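PDB 5V7P: protein-S-isoprenylcysteine O-methyltransferase from Tribolium castaneum, which methylates the carboxyl group of isoprenylated C-terminal cysteines in proteins, using S-adenosyl-L-methionine as methyl donor. Local coordinates for residues G72-L77 against V98-H103; G181-H186 against V197-G202; W215-I220 against G272-E277. All coordinates share one frame; numbering follows the deposited sequence.

Contact 1: residues G72-L77 against V98-H103. With MPG ([(Z)-octadec-9-enyl] (2R)-2,3-bis(oxidanyl)propanoate), chain B.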
# COMPACT_ATOMS: atom_id res chain seq x y z
N GLY A 72 2.53 5.34 -16.98
CA GLY A 72 2.93 4.96 -18.33
C GLY A 72 4.23 5.63 -18.74
O GLY A 72 5.07 5.02 -19.40
N LEU A 73 4.40 6.89 -18.35
CA LEU A 73 5.67 7.58 -18.58
C LEU A 73 6.82 6.80 -17.96
O LEU A 73 7.83 6.53 -18.62
CB LEU A 73 5.60 9.00 -18.00
CG LEU A 73 6.37 10.10 -18.73
CD1 LEU A 73 6.36 11.38 -17.91
CD2 LEU A 73 7.79 9.68 -19.03
N VAL A 74 6.68 6.43 -16.68
CA VAL A 74 7.75 5.72 -15.99
C VAL A 74 8.02 4.37 -16.65
O VAL A 74 9.17 3.94 -16.76
CB VAL A 74 7.39 5.56 -14.50
CG1 VAL A 74 8.44 4.74 -13.76
CG2 VAL A 74 7.24 6.94 -13.85
N LEU A 75 6.96 3.69 -17.08
CA LEU A 75 7.13 2.39 -17.73
C LEU A 75 8.03 2.51 -18.96
O LEU A 75 9.04 1.80 -19.07
CB LEU A 75 5.76 1.82 -18.12
CG LEU A 75 5.77 0.56 -18.99
CD1 LEU A 75 6.55 -0.56 -18.33
CD2 LEU A 75 4.34 0.12 -19.28
N VAL A 76 7.68 3.39 -19.89
CA VAL A 76 8.44 3.51 -21.13
C VAL A 76 9.86 3.99 -20.85
O VAL A 76 10.83 3.47 -21.41
CB VAL A 76 7.70 4.44 -22.12
CG1 VAL A 76 8.60 4.82 -23.30
CG2 VAL A 76 6.43 3.77 -22.61
N LEU A 77 10.00 5.00 -19.99
CA LEU A 77 11.33 5.49 -19.66
C LEU A 77 12.18 4.40 -19.02
O LEU A 77 13.39 4.32 -19.26
CB LEU A 77 11.23 6.70 -18.73
CG LEU A 77 11.49 8.06 -19.38
CD1 LEU A 77 10.61 8.28 -20.61
CD2 LEU A 77 11.27 9.18 -18.36
N VAL A 98 9.17 -2.09 -13.43
CA VAL A 98 8.50 -2.97 -12.48
C VAL A 98 7.65 -2.15 -11.52
O VAL A 98 6.51 -2.52 -11.20
CB VAL A 98 9.54 -3.83 -11.74
CG1 VAL A 98 8.95 -4.45 -10.47
CG2 VAL A 98 10.06 -4.93 -12.66
N MET A 99 8.19 -1.04 -11.03
CA MET A 99 7.46 -0.20 -10.09
C MET A 99 6.21 0.38 -10.73
O MET A 99 5.13 0.37 -10.12
CB MET A 99 8.37 0.92 -9.59
CG MET A 99 9.57 0.43 -8.80
SD MET A 99 9.16 0.12 -7.08
CE MET A 99 8.90 1.79 -6.50
N ALA A 100 6.33 0.90 -11.95
CA ALA A 100 5.18 1.51 -12.61
C ALA A 100 4.08 0.49 -12.87
O ALA A 100 2.90 0.78 -12.66
CB ALA A 100 5.62 2.16 -13.92
N LEU A 101 4.45 -0.71 -13.31
CA LEU A 101 3.45 -1.74 -13.58
C LEU A 101 2.76 -2.18 -12.29
O LEU A 101 1.55 -2.43 -12.29
CB LEU A 101 4.09 -2.94 -14.28
CG LEU A 101 4.36 -2.81 -15.78
CD1 LEU A 101 5.01 -4.07 -16.31
CD2 LEU A 101 3.08 -2.51 -16.56
N PHE A 102 3.50 -2.27 -11.19
CA PHE A 102 2.90 -2.66 -9.93
C PHE A 102 1.78 -1.70 -9.54
O PHE A 102 0.65 -2.12 -9.27
CB PHE A 102 3.95 -2.71 -8.82
CG PHE A 102 3.37 -2.95 -7.45
CD1 PHE A 102 3.16 -4.24 -6.99
CD2 PHE A 102 3.01 -1.88 -6.64
CE1 PHE A 102 2.62 -4.46 -5.74
CE2 PHE A 102 2.47 -2.10 -5.39
CZ PHE A 102 2.27 -3.39 -4.94
N HIS A 103 2.08 -0.41 -9.51
CA HIS A 103 1.12 0.56 -9.00
C HIS A 103 -0.09 0.70 -9.93
O HIS A 103 -1.22 0.85 -9.46
CB HIS A 103 1.80 1.92 -8.79
CG HIS A 103 2.76 1.93 -7.64
ND1 HIS A 103 2.34 1.92 -6.33
CD2 HIS A 103 4.11 1.96 -7.60
CE1 HIS A 103 3.39 1.94 -5.53
NE2 HIS A 103 4.48 1.96 -6.28
C2 MPG B . 10.17 0.18 1.13
C3 MPG B . 10.09 -1.34 1.28
C4 MPG B . 8.72 -1.78 1.78
C5 MPG B . 8.60 -3.28 1.64
C6 MPG B . 7.30 -3.73 2.28
C7 MPG B . 6.07 -3.20 1.55
C8 MPG B . 5.03 -2.89 2.62
C9 MPG B . 3.66 -2.76 1.95
C10 MPG B . 3.00 -1.63 1.88
C11 MPG B . 3.51 -0.31 2.46
C12 MPG B . 2.96 0.85 1.64
C13 MPG B . 1.46 0.99 1.85
C14 MPG B . 0.89 1.76 0.66
C15 MPG B . -0.56 2.15 0.94
C16 MPG B . -0.76 3.65 0.70
O1 MPG B . 9.84 0.63 -1.18
C1 MPG B . 9.21 0.70 0.06
CXD MPG B . 9.67 -0.14 -3.56
O2 MPG B . 10.10 -1.35 -4.11
C21 MPG B . 10.76 0.92 -3.76
O3 MPG B . 11.94 0.32 -4.21
O4 MPG B . 8.79 -1.29 -1.70
CX3 MPG B . 9.39 -0.34 -2.07

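Contact 2: residues G181-H186 against V197-G202. With SAH (S-adenosyl-L-homocysteine), chain C; MPG ([(Z)-octadec-9-enyl] (2R)-2,3-bis(oxidanyl)propanoate), chain D.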
# COMPACT_ATOMS: atom_id res chain seq x y z
N GLY A 181 -12.16 -11.52 -5.21
CA GLY A 181 -13.30 -10.77 -5.70
C GLY A 181 -13.55 -9.53 -4.87
O GLY A 181 -12.62 -8.83 -4.46
N SER A 182 -14.83 -9.26 -4.62
CA SER A 182 -15.20 -8.13 -3.77
C SER A 182 -14.85 -8.36 -2.30
O SER A 182 -15.04 -7.45 -1.49
CB SER A 182 -16.69 -7.84 -3.91
OG SER A 182 -17.46 -9.01 -3.73
N ASN A 183 -14.36 -9.55 -1.93
CA ASN A 183 -13.87 -9.77 -0.58
C ASN A 183 -12.50 -9.16 -0.34
O ASN A 183 -12.08 -9.05 0.82
CB ASN A 183 -13.82 -11.27 -0.27
CG ASN A 183 -15.13 -11.97 -0.56
OD1 ASN A 183 -16.08 -11.87 0.20
ND2 ASN A 183 -15.18 -12.70 -1.67
N PHE A 184 -11.79 -8.78 -1.40
CA PHE A 184 -10.52 -8.08 -1.26
C PHE A 184 -10.77 -6.62 -0.93
O PHE A 184 -11.82 -6.06 -1.25
CB PHE A 184 -9.69 -8.20 -2.54
CG PHE A 184 -8.26 -7.73 -2.39
CD1 PHE A 184 -7.28 -8.59 -1.92
CD2 PHE A 184 -7.91 -6.43 -2.71
CE1 PHE A 184 -5.98 -8.16 -1.78
CE2 PHE A 184 -6.60 -5.99 -2.56
CZ PHE A 184 -5.64 -6.86 -2.10
N ASN A 185 -9.79 -5.99 -0.29
CA ASN A 185 -9.88 -4.57 0.03
C ASN A 185 -8.49 -4.07 0.39
O ASN A 185 -7.78 -4.72 1.17
CB ASN A 185 -10.86 -4.32 1.18
CG ASN A 185 -11.38 -2.90 1.20
OD1 ASN A 185 -10.63 -1.95 1.01
ND2 ASN A 185 -12.68 -2.76 1.42
N HIS A 186 -8.10 -2.94 -0.19
CA HIS A 186 -6.83 -2.32 0.17
C HIS A 186 -6.80 -1.91 1.64
O HIS A 186 -5.72 -1.78 2.22
CB HIS A 186 -6.56 -1.11 -0.71
CG HIS A 186 -5.87 -1.44 -2.00
ND1 HIS A 186 -6.06 -0.71 -3.16
CD2 HIS A 186 -4.98 -2.41 -2.32
CE1 HIS A 186 -5.33 -1.22 -4.13
NE2 HIS A 186 -4.67 -2.26 -3.64
N VAL A 197 -17.70 -13.08 2.33
CA VAL A 197 -17.63 -14.52 2.53
C VAL A 197 -16.17 -14.93 2.64
O VAL A 197 -15.26 -14.22 2.22
CB VAL A 197 -18.33 -15.30 1.39
CG1 VAL A 197 -19.82 -14.97 1.36
CG2 VAL A 197 -17.68 -14.99 0.05
N LEU A 198 -15.96 -16.10 3.23
CA LEU A 198 -14.62 -16.64 3.40
C LEU A 198 -14.16 -17.31 2.11
O LEU A 198 -14.91 -18.05 1.47
CB LEU A 198 -14.58 -17.63 4.56
CG LEU A 198 -13.23 -18.30 4.84
CD1 LEU A 198 -12.14 -17.27 5.10
CD2 LEU A 198 -13.35 -19.25 6.02
N VAL A 199 -12.91 -17.05 1.74
CA VAL A 199 -12.30 -17.56 0.52
C VAL A 199 -11.21 -18.53 0.93
O VAL A 199 -10.28 -18.16 1.67
CB VAL A 199 -11.72 -16.43 -0.35
CG1 VAL A 199 -11.11 -16.99 -1.63
CG2 VAL A 199 -12.81 -15.40 -0.67
N THR A 200 -11.32 -19.78 0.47
CA THR A 200 -10.35 -20.82 0.80
C THR A 200 -9.89 -21.60 -0.42
O THR A 200 -9.16 -22.59 -0.27
CB THR A 200 -10.95 -21.80 1.82
OG1 THR A 200 -12.12 -22.42 1.28
CG2 THR A 200 -11.32 -21.08 3.11
N HIS A 201 -10.28 -21.18 -1.62
CA HIS A 201 -9.93 -21.88 -2.85
C HIS A 201 -8.88 -21.08 -3.62
O HIS A 201 -8.58 -19.93 -3.30
CB HIS A 201 -11.17 -22.12 -3.71
CG HIS A 201 -11.78 -20.86 -4.25
ND1 HIS A 201 -12.60 -20.05 -3.49
CD2 HIS A 201 -11.71 -20.28 -5.47
CE1 HIS A 201 -13.00 -19.02 -4.22
NE2 HIS A 201 -12.47 -19.14 -5.43
N GLY A 202 -8.34 -21.72 -4.66
CA GLY A 202 -7.30 -21.08 -5.44
C GLY A 202 -6.05 -20.86 -4.61
O GLY A 202 -5.70 -21.68 -3.74
N SAH C . -4.88 -10.95 3.56
CA SAH C . -5.44 -11.36 2.28
CB SAH C . -6.40 -10.30 1.75
CG SAH C . -5.83 -8.89 1.74
SD SAH C . -7.12 -7.67 1.35
C SAH C . -4.34 -11.63 1.26
O SAH C . -3.18 -11.24 1.46
OXT SAH C . -4.57 -12.23 0.21
C5' SAH C . -7.63 -7.42 3.07
C4' SAH C . -9.09 -7.78 3.33
O4' SAH C . -9.34 -9.11 2.91
C3' SAH C . -9.40 -7.71 4.82
O3' SAH C . -10.44 -6.79 5.06
C2' SAH C . -9.80 -9.11 5.23
O2' SAH C . -10.95 -9.09 6.04
C1' SAH C . -10.04 -9.83 3.91
N9 SAH C . -9.59 -11.24 3.91
C8 SAH C . -8.38 -11.73 4.34
N7 SAH C . -8.37 -13.07 4.16
C5 SAH C . -9.55 -13.44 3.62
C6 SAH C . -10.05 -14.68 3.24
N6 SAH C . -9.33 -15.78 3.39
N1 SAH C . -11.32 -14.74 2.71
C2 SAH C . -12.07 -13.60 2.55
N3 SAH C . -11.56 -12.38 2.93
C4 SAH C . -10.32 -12.30 3.46
C2 MPG D . -8.76 -16.20 -10.66
C3 MPG D . -7.96 -17.01 -11.69
C4 MPG D . -6.68 -16.27 -12.05
C5 MPG D . -5.66 -17.28 -12.58
C6 MPG D . -4.62 -16.57 -13.44
C7 MPG D . -3.44 -17.51 -13.70
C8 MPG D . -2.20 -16.70 -14.05
C9 MPG D . -1.39 -17.48 -15.10
C10 MPG D . -0.53 -16.87 -15.90
C11 MPG D . -0.31 -15.36 -15.84
C12 MPG D . 1.02 -15.01 -16.52
C13 MPG D . 0.85 -13.73 -17.35
C14 MPG D . 2.23 -13.20 -17.74
O1 MPG D . -11.05 -16.14 -9.98
C1 MPG D . -10.22 -16.05 -11.10
CXD MPG D . -13.53 -16.20 -9.48
O2 MPG D . -14.38 -15.21 -8.98
C21 MPG D . -13.08 -17.12 -8.35
O3 MPG D . -14.16 -17.38 -7.49
O4 MPG D . -12.43 -14.54 -10.73
CX3 MPG D . -12.31 -15.55 -10.12

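Contact 3: residues W215-I220 against G272-E277. With D10 (decane), chain G; MPG ([(Z)-octadec-9-enyl] (2R)-2,3-bis(oxidanyl)propanoate), chain B; MPG ([(Z)-octadec-9-enyl] (2R)-2,3-bis(oxidanyl)propanoate), chain V; D10 (decane), chain F.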
# COMPACT_ATOMS: atom_id res chain seq x y z
N TRP A 215 3.23 -9.49 -2.37
CA TRP A 215 3.78 -8.17 -2.06
C TRP A 215 5.10 -8.28 -1.31
O TRP A 215 6.05 -7.55 -1.61
CB TRP A 215 2.76 -7.37 -1.25
CG TRP A 215 2.95 -5.89 -1.30
CD1 TRP A 215 4.11 -5.22 -1.55
CD2 TRP A 215 1.94 -4.89 -1.09
NE1 TRP A 215 3.89 -3.86 -1.51
CE2 TRP A 215 2.56 -3.64 -1.24
CE3 TRP A 215 0.57 -4.94 -0.80
CZ2 TRP A 215 1.87 -2.44 -1.10
CZ3 TRP A 215 -0.12 -3.75 -0.67
CH2 TRP A 215 0.53 -2.51 -0.81
N PHE A 216 5.17 -9.20 -0.35
CA PHE A 216 6.38 -9.37 0.45
C PHE A 216 7.59 -9.68 -0.42
O PHE A 216 8.62 -9.00 -0.35
CB PHE A 216 6.16 -10.48 1.49
CG PHE A 216 7.37 -10.79 2.32
CD1 PHE A 216 7.85 -9.88 3.24
CD2 PHE A 216 8.01 -12.01 2.20
CE1 PHE A 216 8.96 -10.17 4.02
CE2 PHE A 216 9.12 -12.31 2.97
CZ PHE A 216 9.59 -11.39 3.88
N TYR A 217 7.48 -10.71 -1.26
CA TYR A 217 8.62 -11.10 -2.09
C TYR A 217 8.86 -10.12 -3.22
O TYR A 217 10.01 -9.87 -3.59
CB TYR A 217 8.41 -12.51 -2.64
CG TYR A 217 8.62 -13.57 -1.58
CD1 TYR A 217 9.89 -13.81 -1.07
CD2 TYR A 217 7.57 -14.32 -1.09
CE1 TYR A 217 10.10 -14.76 -0.10
CE2 TYR A 217 7.77 -15.28 -0.12
CZ TYR A 217 9.04 -15.49 0.37
OH TYR A 217 9.25 -16.45 1.34
N TRP A 218 7.79 -9.54 -3.78
CA TRP A 218 7.96 -8.51 -4.80
C TRP A 218 8.83 -7.37 -4.28
O TRP A 218 9.76 -6.93 -4.95
CB TRP A 218 6.60 -7.99 -5.26
CG TRP A 218 6.69 -6.86 -6.23
CD1 TRP A 218 6.76 -6.95 -7.59
CD2 TRP A 218 6.72 -5.46 -5.93
NE1 TRP A 218 6.82 -5.70 -8.15
CE2 TRP A 218 6.80 -4.76 -7.15
CE3 TRP A 218 6.67 -4.72 -4.74
CZ2 TRP A 218 6.85 -3.37 -7.22
CZ3 TRP A 218 6.72 -3.34 -4.81
CH2 TRP A 218 6.80 -2.68 -6.04
N SER A 219 8.53 -6.89 -3.07
CA SER A 219 9.27 -5.76 -2.53
C SER A 219 10.74 -6.09 -2.36
O SER A 219 11.62 -5.28 -2.68
CB SER A 219 8.67 -5.32 -1.20
OG SER A 219 8.79 -6.33 -0.21
N ILE A 220 11.04 -7.28 -1.83
CA ILE A 220 12.43 -7.74 -1.77
C ILE A 220 13.00 -7.84 -3.18
O ILE A 220 14.16 -7.49 -3.42
CB ILE A 220 12.52 -9.08 -1.03
CG1 ILE A 220 12.00 -8.94 0.40
CG2 ILE A 220 13.96 -9.60 -1.01
CD1 ILE A 220 11.80 -10.25 1.13
N GLY A 272 1.86 -17.98 4.76
CA GLY A 272 2.63 -17.88 3.54
C GLY A 272 3.91 -17.09 3.67
O GLY A 272 4.76 -17.16 2.77
N ILE A 273 4.08 -16.32 4.74
CA ILE A 273 5.30 -15.58 5.01
C ILE A 273 6.03 -16.28 6.16
O ILE A 273 5.41 -16.54 7.19
CB ILE A 273 5.02 -14.11 5.36
CG1 ILE A 273 4.39 -13.40 4.15
CG2 ILE A 273 6.32 -13.40 5.78
CD1 ILE A 273 4.00 -11.96 4.39
N PRO A 274 7.32 -16.59 6.02
CA PRO A 274 8.00 -17.33 7.09
C PRO A 274 7.98 -16.58 8.41
O PRO A 274 8.14 -15.35 8.46
CB PRO A 274 9.43 -17.49 6.56
CG PRO A 274 9.31 -17.34 5.08
CD PRO A 274 8.20 -16.36 4.86
N PHE A 275 7.79 -17.33 9.50
CA PHE A 275 7.87 -16.85 10.87
C PHE A 275 6.71 -15.93 11.26
O PHE A 275 6.79 -15.26 12.30
CB PHE A 275 9.19 -16.13 11.15
CG PHE A 275 10.40 -17.00 10.93
CD1 PHE A 275 10.89 -17.79 11.96
CD2 PHE A 275 11.03 -17.03 9.70
CE1 PHE A 275 12.00 -18.59 11.76
CE2 PHE A 275 12.14 -17.83 9.50
CZ PHE A 275 12.63 -18.61 10.53
N ILE A 276 5.65 -15.87 10.45
CA ILE A 276 4.44 -15.14 10.80
C ILE A 276 3.32 -16.15 11.00
O ILE A 276 2.92 -16.84 10.06
CB ILE A 276 4.06 -14.11 9.72
CG1 ILE A 276 5.16 -13.04 9.63
CG2 ILE A 276 2.70 -13.48 10.03
CD1 ILE A 276 4.87 -11.90 8.65
N GLU A 277 2.82 -16.24 12.23
CA GLU A 277 1.81 -17.23 12.57
C GLU A 277 0.39 -16.69 12.42
O GLU A 277 -0.52 -17.46 12.07
CB GLU A 277 2.01 -17.72 14.01
CG GLU A 277 3.31 -18.46 14.25
CD GLU A 277 3.50 -19.63 13.31
OE1 GLU A 277 4.56 -19.71 12.65
OE2 GLU A 277 2.58 -20.47 13.22
C1 D10 G . 1.79 -19.85 9.54
C2 D10 G . 3.19 -20.14 8.99
C3 D10 G . 3.18 -19.92 7.48
C4 D10 G . 4.61 -19.82 6.96
C5 D10 G . 4.65 -20.32 5.52
C6 D10 G . 6.00 -19.96 4.89
C7 D10 G . 6.31 -20.96 3.77
C8 D10 G . 7.12 -20.27 2.68
C9 D10 G . 6.17 -19.72 1.62
C10 D10 G . 6.77 -18.46 0.99
C2 MPG B . 10.17 0.18 1.13
C3 MPG B . 10.09 -1.34 1.28
C4 MPG B . 8.72 -1.78 1.78
C5 MPG B . 8.60 -3.28 1.64
C6 MPG B . 7.30 -3.73 2.28
C7 MPG B . 6.07 -3.20 1.55
C8 MPG B . 5.03 -2.89 2.62
C9 MPG B . 3.66 -2.76 1.95
C10 MPG B . 3.00 -1.63 1.88
C11 MPG B . 3.51 -0.31 2.46
C12 MPG B . 2.96 0.85 1.64
C13 MPG B . 1.46 0.99 1.85
C14 MPG B . 0.89 1.76 0.66
C15 MPG B . -0.56 2.15 0.94
C16 MPG B . -0.76 3.65 0.70
O1 MPG B . 9.84 0.63 -1.18
C1 MPG B . 9.21 0.70 0.06
CXD MPG B . 9.67 -0.14 -3.56
O2 MPG B . 10.10 -1.35 -4.11
C21 MPG B . 10.76 0.92 -3.76
O3 MPG B . 11.94 0.32 -4.21
O4 MPG B . 8.79 -1.29 -1.70
CX3 MPG B . 9.39 -0.34 -2.07
C2 MPG V . 12.11 -11.78 12.07
C3 MPG V . 12.83 -12.52 10.94
C4 MPG V . 12.08 -12.30 9.63
C5 MPG V . 12.93 -12.87 8.49
C6 MPG V . 12.08 -12.99 7.23
C7 MPG V . 12.87 -13.75 6.16
C8 MPG V . 12.01 -13.93 4.91
C9 MPG V . 12.64 -15.00 4.02
C10 MPG V . 13.15 -14.78 2.83
C11 MPG V . 13.17 -13.40 2.16
C12 MPG V . 14.39 -13.31 1.24
O1 MPG V . 11.45 -12.23 14.31
C1 MPG V . 12.53 -12.32 13.43
CXD MPG V . 10.58 -12.95 16.58
O2 MPG V . 10.86 -12.46 17.86
C21 MPG V . 10.44 -14.47 16.64
O3 MPG V . 10.61 -15.01 15.36
O4 MPG V . 12.85 -12.63 16.01
CX3 MPG V . 11.73 -12.59 15.63
C1 D10 F . 11.52 -19.09 1.10
C2 D10 F . 11.11 -20.10 2.17
C3 D10 F . 12.00 -19.91 3.40
C4 D10 F . 11.89 -21.12 4.33
C5 D10 F . 10.62 -21.04 5.18
C6 D10 F . 10.91 -21.64 6.56
C7 D10 F . 9.61 -21.73 7.36
C8 D10 F . 9.93 -21.64 8.85
C9 D10 F . 8.84 -22.36 9.65

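Contact 1: residues G72-L77 against V98-H103
Ala100 and Leu101 pack on Val74 and Leu75 with no hydrogen bond between the two segments, while the flat groups, Phe102 and His103, turn to other partners. Phe102 CD2 sits 3.8 Å above the centre of the His103 ring, so an edge of the phenyl covers that face; His103 CG lies in the phenyl plane, at its edge. Phe102 also stacks on Trp218 and makes a cation-pi contact with Lys174, whereas His103 ND1 is tied to Phe123 O.

The methyl of Ala100 carries the contact. It touches Val74 CG1 at 3.8 Å and reaches the backbone at Leu75 N, also 3.8 Å from Ala100 CB. A methyl is small enough to let the axes of the two short segments approach to 8.1 Å at an angle of 149°. This is the near-antiparallel pairing of a transmembrane helical hairpin, helix 59-84 returning as helix 90-113 after a short connection, probably lumenal; Leu75 O also accepts a hydrogen bond from Ser97 OG. Beta-branched Val74 turns CG1 toward Ala100 by setting it anti to the backbone N (chi1 176°).

At the margin the two leucines cross obliquely, Leu75 CD2 4.0 Å from Leu101 CD2; apolar methyls suit this more exposed edge of the helix pair. Met99 bends away at chi2 and chi3, its CE 3.4 Å from C21 in the glycerate head group of MPG of chain B.

Contact 2: residues G181-H186 against V197-G202
Asn183 and Val197 bring the two segments closest, their CA atoms 6.8 Å apart, although neither segment is a regular helix or strand there. Gly181, the first residue after helix 156-180 to leave helical angles, has a positive phi of 62°, a conformation readily adopted without a side chain, and a single 3-10 turn follows, closed by Phe184 N to Gly181 O at 3.2 Å. Across from it, residues 197-199 run extended, which lets Val199 offer both its N-H and its carbonyl in the same direction.

Asn183 supplies the link across. With CG anti to the carbonyl carbon, its amide swings over to Val197, and OD1 accepts the backbone N-H of Val197 at 2.9 Å in a nearly straight bond (171°), with the donor tilted 31° from the carbonyl plane. The amide's other end, ND2, donates to Ala180 O, so both ends are engaged and the rotation of the group is fixed. An asparagine suits this place because it can accept from the far side of the loop while donating to its own helix end. Valine methyls pack against the amide: Val197 CG2 beside OD1, and Val199 CG2 3.7 Å from Asn183 ND2.

Beyond this bridge lies the cofactor product. Val199 N donates to SAH N1 at 3.0 Å and Val199 O accepts from SAH N6 at 3.1 Å, reading the adenine edge much as a base-pairing partner would. Leu198 CD1 and Val199 CG2 approach N1 from opposite sides of the purine plane, while the Phe184 ring carries SAH SD over one face, offset toward its rim (CE1 to SD 3.4 Å). Together the two segments build part of the S-adenosylmethionine-binding site of the isoprenylcysteine carboxyl methyltransferases.

Contact 3: residues W215-I220 against G272-E277
Ile273 packs on Phe216 just after Gly272, where at phi 109° any side chain would collide with the preceding carbonyl O, so glycine is called for. Phe216 CG, anti to the backbone N (chi1 177°), turns the ring to Ile273, whose CG2 stands 4.1 Å from the ring centroid, 11° off the normal, a CH-pi contact; Ile220 CD1 covers the opposite face. Ile273 CD1 lies 3.9 Å from Phe216 CB, and the isoleucine side chain comes within about 4 Å of that of Tyr212, which binds S-adenosyl-L-methionine. Pro274, its phi suited to the second position of a type II turn, sets CD 3.7 Å from Tyr217 OH, a buried hydroxyl without a polar partner in the model. Phe275 follows at positive phi, one ring face against decane of chain F, and Glu277 nears decane of chain G.

Trp215, on the other flank, meets the Phe102 ring and takes MPG of chain B over one face. An alanine here is likely to leave the MPG chain without that indole face and Phe102 without one of its two indole neighbours.

Helix 231-258 backs the turn, Trp240 touching Ile273 and donating to Pro274 O; helices 90-113 and 156-180 pack against Trp218.

From the N terminus the contacts follow in series, none enclosing or crossing another. Contact 1 closes a hairpin of 20 mostly helical residues between transmembrane helices 59-84 and 90-113. Contact 2 comes next, pinching off ten residues without helix or strand in the probably cytoplasmic loop after helix 156-180. Contact 3 closes the longest excursion, 51 mostly helical residues, and brings the tail beyond helix 260-268 back to helix 210-225. Contacts 1 and 3 join directly, Val98, Met99 and Phe102 packing on Trp218, and both touch MPG of chain B. Contact 2 touches neither, its nearest atoms lying about 5 Å from contact 3 and about 7 Å from contact 1.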